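PDB 2WAG: lysozyme, putative from Bacillus anthracis, which probably hydrolyses the glycan strands of bacterial cell-wall peptidoglycan as a retaining family GH25 lysozyme, by a mechanism thought to involve neighbouring-group participation. Local coordinates for residues Met68-Ser80 against Gln98-Lys112. Sequence-based numbering, arbitrary orientation. Where two conformers were deposited one is given.
Sequences MRVGAYHFFSFDS and QALPPVIDVEFYANK. With SO4 (sulfate ion), chain G.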
# COMPACT_ATOMS: atom_id res chain seq x y z
N MET A 68 -4.91 -9.12 -24.46
CA MET A 68 -5.56 -8.88 -23.17
C MET A 68 -6.83 -8.07 -23.34
O MET A 68 -6.91 -7.24 -24.24
CB MET A 68 -4.64 -8.13 -22.21
CG MET A 68 -3.33 -8.91 -21.86
SD MET A 68 -2.00 -7.98 -21.01
CE MET A 68 -2.92 -7.65 -19.51
N ARG A 69 -7.80 -8.27 -22.46
CA ARG A 69 -8.96 -7.38 -22.44
C ARG A 69 -8.55 -6.13 -21.66
O ARG A 69 -7.94 -6.25 -20.60
CB ARG A 69 -10.17 -8.05 -21.80
CG ARG A 69 -10.62 -9.32 -22.51
CD ARG A 69 -12.11 -9.56 -22.35
NE ARG A 69 -12.84 -8.53 -23.08
CZ ARG A 69 -14.12 -8.24 -22.92
NH1 ARG A 69 -14.65 -7.24 -23.62
NH2 ARG A 69 -14.86 -8.94 -22.07
N VAL A 70 -8.87 -4.95 -22.18
CA VAL A 70 -8.34 -3.72 -21.62
C VAL A 70 -9.45 -2.72 -21.31
O VAL A 70 -10.36 -2.51 -22.13
CB VAL A 70 -7.31 -3.05 -22.59
CG1 VAL A 70 -6.73 -1.80 -21.98
CG2 VAL A 70 -6.22 -4.02 -22.96
N GLY A 71 -9.39 -2.12 -20.12
CA GLY A 71 -10.31 -1.06 -19.76
C GLY A 71 -9.54 0.08 -19.12
O GLY A 71 -8.32 -0.01 -18.88
N ALA A 72 -10.26 1.16 -18.82
CA ALA A 72 -9.67 2.34 -18.18
C ALA A 72 -10.42 2.68 -16.92
O ALA A 72 -11.61 2.41 -16.81
CB ALA A 72 -9.71 3.53 -19.15
N TYR A 73 -9.72 3.29 -15.96
CA TYR A 73 -10.38 3.77 -14.76
C TYR A 73 -10.21 5.26 -14.53
O TYR A 73 -9.22 5.88 -14.97
CB TYR A 73 -10.00 2.96 -13.51
CG TYR A 73 -8.66 3.19 -12.84
CD1 TYR A 73 -8.50 4.19 -11.88
CD2 TYR A 73 -7.60 2.31 -13.08
CE1 TYR A 73 -7.29 4.30 -11.18
CE2 TYR A 73 -6.40 2.40 -12.37
CZ TYR A 73 -6.25 3.41 -11.44
OH TYR A 73 -5.09 3.56 -10.71
N HIS A 74 -11.19 5.82 -13.83
CA HIS A 74 -11.19 7.18 -13.36
C HIS A 74 -11.02 7.18 -11.86
O HIS A 74 -11.73 6.47 -11.15
CB HIS A 74 -12.55 7.82 -13.63
CG HIS A 74 -12.59 9.26 -13.24
ND1 HIS A 74 -13.16 9.75 -12.08
CD2 HIS A 74 -12.05 10.32 -13.88
CE1 HIS A 74 -12.98 11.06 -12.03
NE2 HIS A 74 -12.32 11.43 -13.11
N PHE A 75 -10.09 8.00 -11.35
CA PHE A 75 -9.94 8.13 -9.91
C PHE A 75 -10.84 9.28 -9.43
O PHE A 75 -10.63 10.44 -9.78
CB PHE A 75 -8.47 8.33 -9.52
CG PHE A 75 -8.22 8.13 -8.06
CD1 PHE A 75 -7.58 6.98 -7.59
CD2 PHE A 75 -8.65 9.07 -7.15
CE1 PHE A 75 -7.38 6.80 -6.22
CE2 PHE A 75 -8.46 8.91 -5.80
CZ PHE A 75 -7.82 7.77 -5.33
N PHE A 76 -11.87 8.94 -8.67
CA PHE A 76 -12.89 9.90 -8.25
C PHE A 76 -12.37 10.98 -7.31
O PHE A 76 -11.56 10.70 -6.42
CB PHE A 76 -14.02 9.11 -7.57
CG PHE A 76 -15.25 9.91 -7.23
CD1 PHE A 76 -16.12 10.35 -8.22
CD2 PHE A 76 -15.55 10.18 -5.90
CE1 PHE A 76 -17.28 11.10 -7.86
CE2 PHE A 76 -16.70 10.87 -5.55
CZ PHE A 76 -17.55 11.34 -6.52
N SER A 77 -12.85 12.20 -7.52
CA SER A 77 -12.60 13.32 -6.62
C SER A 77 -13.86 13.64 -5.84
O SER A 77 -14.96 13.68 -6.39
CB SER A 77 -12.18 14.55 -7.41
OG SER A 77 -12.15 15.66 -6.53
N PHE A 78 -13.70 13.90 -4.54
CA PHE A 78 -14.80 14.37 -3.70
C PHE A 78 -15.05 15.87 -3.86
O PHE A 78 -15.97 16.40 -3.23
CB PHE A 78 -14.50 14.03 -2.24
CG PHE A 78 -14.43 12.55 -2.00
CD1 PHE A 78 -15.56 11.77 -2.06
CD2 PHE A 78 -13.21 11.93 -1.72
CE1 PHE A 78 -15.52 10.39 -1.84
CE2 PHE A 78 -13.17 10.55 -1.51
CZ PHE A 78 -14.31 9.79 -1.56
N ASP A 79 -14.26 16.54 -4.70
CA ASP A 79 -14.29 18.00 -4.72
C ASP A 79 -14.66 18.64 -6.04
O ASP A 79 -14.53 19.86 -6.17
CB ASP A 79 -12.97 18.54 -4.19
CG ASP A 79 -12.87 18.35 -2.70
OD1 ASP A 79 -13.66 18.96 -1.96
OD2 ASP A 79 -12.06 17.52 -2.26
N SER A 80 -15.14 17.85 -7.00
CA SER A 80 -15.71 18.43 -8.21
C SER A 80 -16.93 17.64 -8.65
O SER A 80 -17.18 16.52 -8.18
CB SER A 80 -14.69 18.50 -9.34
OG SER A 80 -14.17 17.23 -9.64
N GLN A 98 -14.97 -3.76 -27.88
CA GLN A 98 -14.29 -4.88 -27.24
C GLN A 98 -13.60 -4.52 -25.91
O GLN A 98 -13.07 -5.39 -25.23
CB GLN A 98 -13.28 -5.53 -28.19
CG GLN A 98 -13.88 -6.00 -29.51
CD GLN A 98 -14.99 -7.01 -29.35
OE1 GLN A 98 -14.94 -7.88 -28.48
NE2 GLN A 98 -16.00 -6.92 -30.22
N ALA A 99 -13.58 -3.26 -25.55
CA ALA A 99 -13.01 -2.85 -24.30
C ALA A 99 -13.79 -3.38 -23.12
O ALA A 99 -14.94 -3.67 -23.21
CB ALA A 99 -12.96 -1.35 -24.21
N LEU A 100 -13.12 -3.44 -21.98
CA LEU A 100 -13.84 -3.66 -20.73
C LEU A 100 -14.66 -2.43 -20.35
O LEU A 100 -14.39 -1.33 -20.80
CB LEU A 100 -12.85 -4.02 -19.61
CG LEU A 100 -12.15 -5.36 -19.83
CD1 LEU A 100 -10.99 -5.50 -18.86
CD2 LEU A 100 -13.14 -6.48 -19.64
N PRO A 101 -15.68 -2.60 -19.50
CA PRO A 101 -16.47 -1.45 -19.05
C PRO A 101 -15.62 -0.44 -18.30
O PRO A 101 -14.57 -0.80 -17.72
CB PRO A 101 -17.52 -2.07 -18.13
CG PRO A 101 -17.59 -3.54 -18.57
CD PRO A 101 -16.17 -3.87 -18.93
N PRO A 102 -16.07 0.81 -18.26
CA PRO A 102 -15.36 1.82 -17.48
C PRO A 102 -15.43 1.55 -15.99
O PRO A 102 -16.41 0.98 -15.50
CB PRO A 102 -16.10 3.12 -17.80
CG PRO A 102 -17.38 2.74 -18.40
CD PRO A 102 -17.33 1.32 -18.85
N VAL A 103 -14.38 1.96 -15.29
CA VAL A 103 -14.31 1.86 -13.85
C VAL A 103 -14.22 3.24 -13.19
O VAL A 103 -13.49 4.06 -13.65
CB VAL A 103 -13.09 1.06 -13.43
CG1 VAL A 103 -12.87 1.08 -11.93
CG2 VAL A 103 -13.11 -0.35 -14.01
N ILE A 104 -14.99 3.42 -12.11
CA ILE A 104 -14.79 4.58 -11.25
C ILE A 104 -14.23 4.07 -9.92
O ILE A 104 -14.84 3.20 -9.29
CB ILE A 104 -16.07 5.39 -11.01
CG1 ILE A 104 -16.75 5.77 -12.33
CG2 ILE A 104 -15.72 6.63 -10.22
CD1 ILE A 104 -18.18 6.27 -12.15
N ASP A 105 -13.08 4.62 -9.54
CA ASP A 105 -12.34 4.21 -8.36
C ASP A 105 -12.66 5.20 -7.23
O ASP A 105 -12.36 6.40 -7.35
CB ASP A 105 -10.85 4.21 -8.76
CG ASP A 105 -9.90 3.85 -7.63
OD1 ASP A 105 -10.14 4.25 -6.46
OD2 ASP A 105 -8.88 3.22 -7.97
N VAL A 106 -13.32 4.70 -6.19
CA VAL A 106 -13.79 5.54 -5.06
C VAL A 106 -13.04 5.10 -3.80
O VAL A 106 -13.25 3.98 -3.29
CB VAL A 106 -15.30 5.39 -4.85
CG1 VAL A 106 -15.78 6.30 -3.74
CG2 VAL A 106 -16.08 5.65 -6.15
N GLU A 107 -12.17 5.97 -3.29
CA GLU A 107 -11.38 5.62 -2.10
C GLU A 107 -10.82 6.88 -1.49
O GLU A 107 -10.81 7.94 -2.12
CB GLU A 107 -10.24 4.64 -2.43
CG GLU A 107 -9.18 5.19 -3.34
CD GLU A 107 -8.20 4.10 -3.73
OE1 GLU A 107 -7.36 3.72 -2.87
OE2 GLU A 107 -8.27 3.60 -4.87
N PHE A 108 -10.34 6.77 -0.26
CA PHE A 108 -9.73 7.93 0.37
C PHE A 108 -8.35 8.27 -0.20
O PHE A 108 -7.62 7.38 -0.65
CB PHE A 108 -9.67 7.77 1.88
CG PHE A 108 -11.02 7.78 2.50
CD1 PHE A 108 -11.76 8.96 2.51
CD2 PHE A 108 -11.58 6.65 3.05
CE1 PHE A 108 -13.02 9.00 3.06
CE2 PHE A 108 -12.86 6.69 3.60
CZ PHE A 108 -13.58 7.88 3.61
N TYR A 109 -8.03 9.55 -0.16
CA TYR A 109 -6.76 10.07 -0.63
C TYR A 109 -6.48 11.38 0.09
O TYR A 109 -7.34 11.90 0.80
CB TYR A 109 -6.79 10.29 -2.14
CG TYR A 109 -7.86 11.26 -2.59
CD1 TYR A 109 -7.59 12.62 -2.74
CD2 TYR A 109 -9.15 10.82 -2.86
CE1 TYR A 109 -8.56 13.50 -3.14
CE2 TYR A 109 -10.14 11.71 -3.27
CZ TYR A 109 -9.84 13.04 -3.41
OH TYR A 109 -10.81 13.92 -3.82
N ALA A 110 -5.28 11.93 -0.09
CA ALA A 110 -4.92 13.18 0.55
C ALA A 110 -5.34 13.19 2.02
O ALA A 110 -4.98 12.30 2.78
CB ALA A 110 -5.53 14.36 -0.19
N ASN A 111 -6.11 14.20 2.41
CA ASN A 111 -6.55 14.35 3.79
C ASN A 111 -8.03 14.02 3.99
O ASN A 111 -8.60 14.28 5.05
CB ASN A 111 -6.26 15.76 4.30
CG ASN A 111 -4.78 16.07 4.36
OD1 ASN A 111 -4.35 17.16 3.99
ND2 ASN A 111 -3.99 15.10 4.82
N LYS A 112 -8.66 13.47 2.95
CA LYS A 112 -10.12 13.38 2.92
C LYS A 112 -10.70 12.50 4.03
O LYS A 112 -11.83 12.71 4.48
CB LYS A 112 -10.61 12.92 1.53
CG LYS A 112 -10.09 13.76 0.36
CD LYS A 112 -10.72 15.15 0.27
CE LYS A 112 -12.21 15.18 0.61
NZ LYS A 112 -12.73 16.57 0.49
S SO4 G . -10.69 18.14 -8.56
O1 SO4 G . -9.79 17.35 -7.75
O2 SO4 G . -10.74 18.00 -10.01
O3 SO4 G . -10.91 19.52 -8.08
O4 SO4 G . -11.97 17.51 -8.18
O HOH W 1 -11.41 -7.81 -25.44
O HOH W 2 -10.05 -5.11 -24.91
O HOH W 3 -12.87 0.94 -19.99
O HOH W 4 -12.31 8.73 -4.48
O HOH W 5 -11.64 8.15 -5.11
O HOH W 6 -10.01 16.41 -3.55
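The carbonyl oxygen Gln98 O takes three donors: Arg69 NH1 at 2.9 Å and two waters, which lead on to Arg69 NE and Val70 N. Gln98 O lies in the guanidinium plane, yet NH1 stands 56° out of the carbonyl plane, so no lone pair is aimed at it. Leu100 CD2 sits 3.8 Å above the centre of the guanidinium, with CZ its closest atom, while Phe213 O and Tyr216 O hold NH2. Further along, Tyr73, His74 and Phe75 pair in parallel with Val103, Ile104 and Asp105; the shortest rung, Asp105 N to His74 O, measures 2.8 Å. At the end of strand 69-75, Phe75 turns its edge to the face of Tyr109 in an offset edge-to-face pair (planes at 77°), its CE2 3.6 Å from Tyr109 CD2. Phe78 meets the same tyrosine rim to rim, nearly parallel at 6°, and its backbone N donates to Tyr109 OH at 3.0 Å. In one of its two conformers Lys112 NZ forms a salt bridge to the syn side of Asp79 OD2 (3.0 Å), a less certain link. These strands belong to a beta-alpha-beta unit of the TIM-barrel-related GH25 domain, with helix 82-92 between them. Glu107 CG packs 3.5 Å from Phe75 CZ, placing Asp105 and Glu107 where GH25 enzymes probably carry active-site acids.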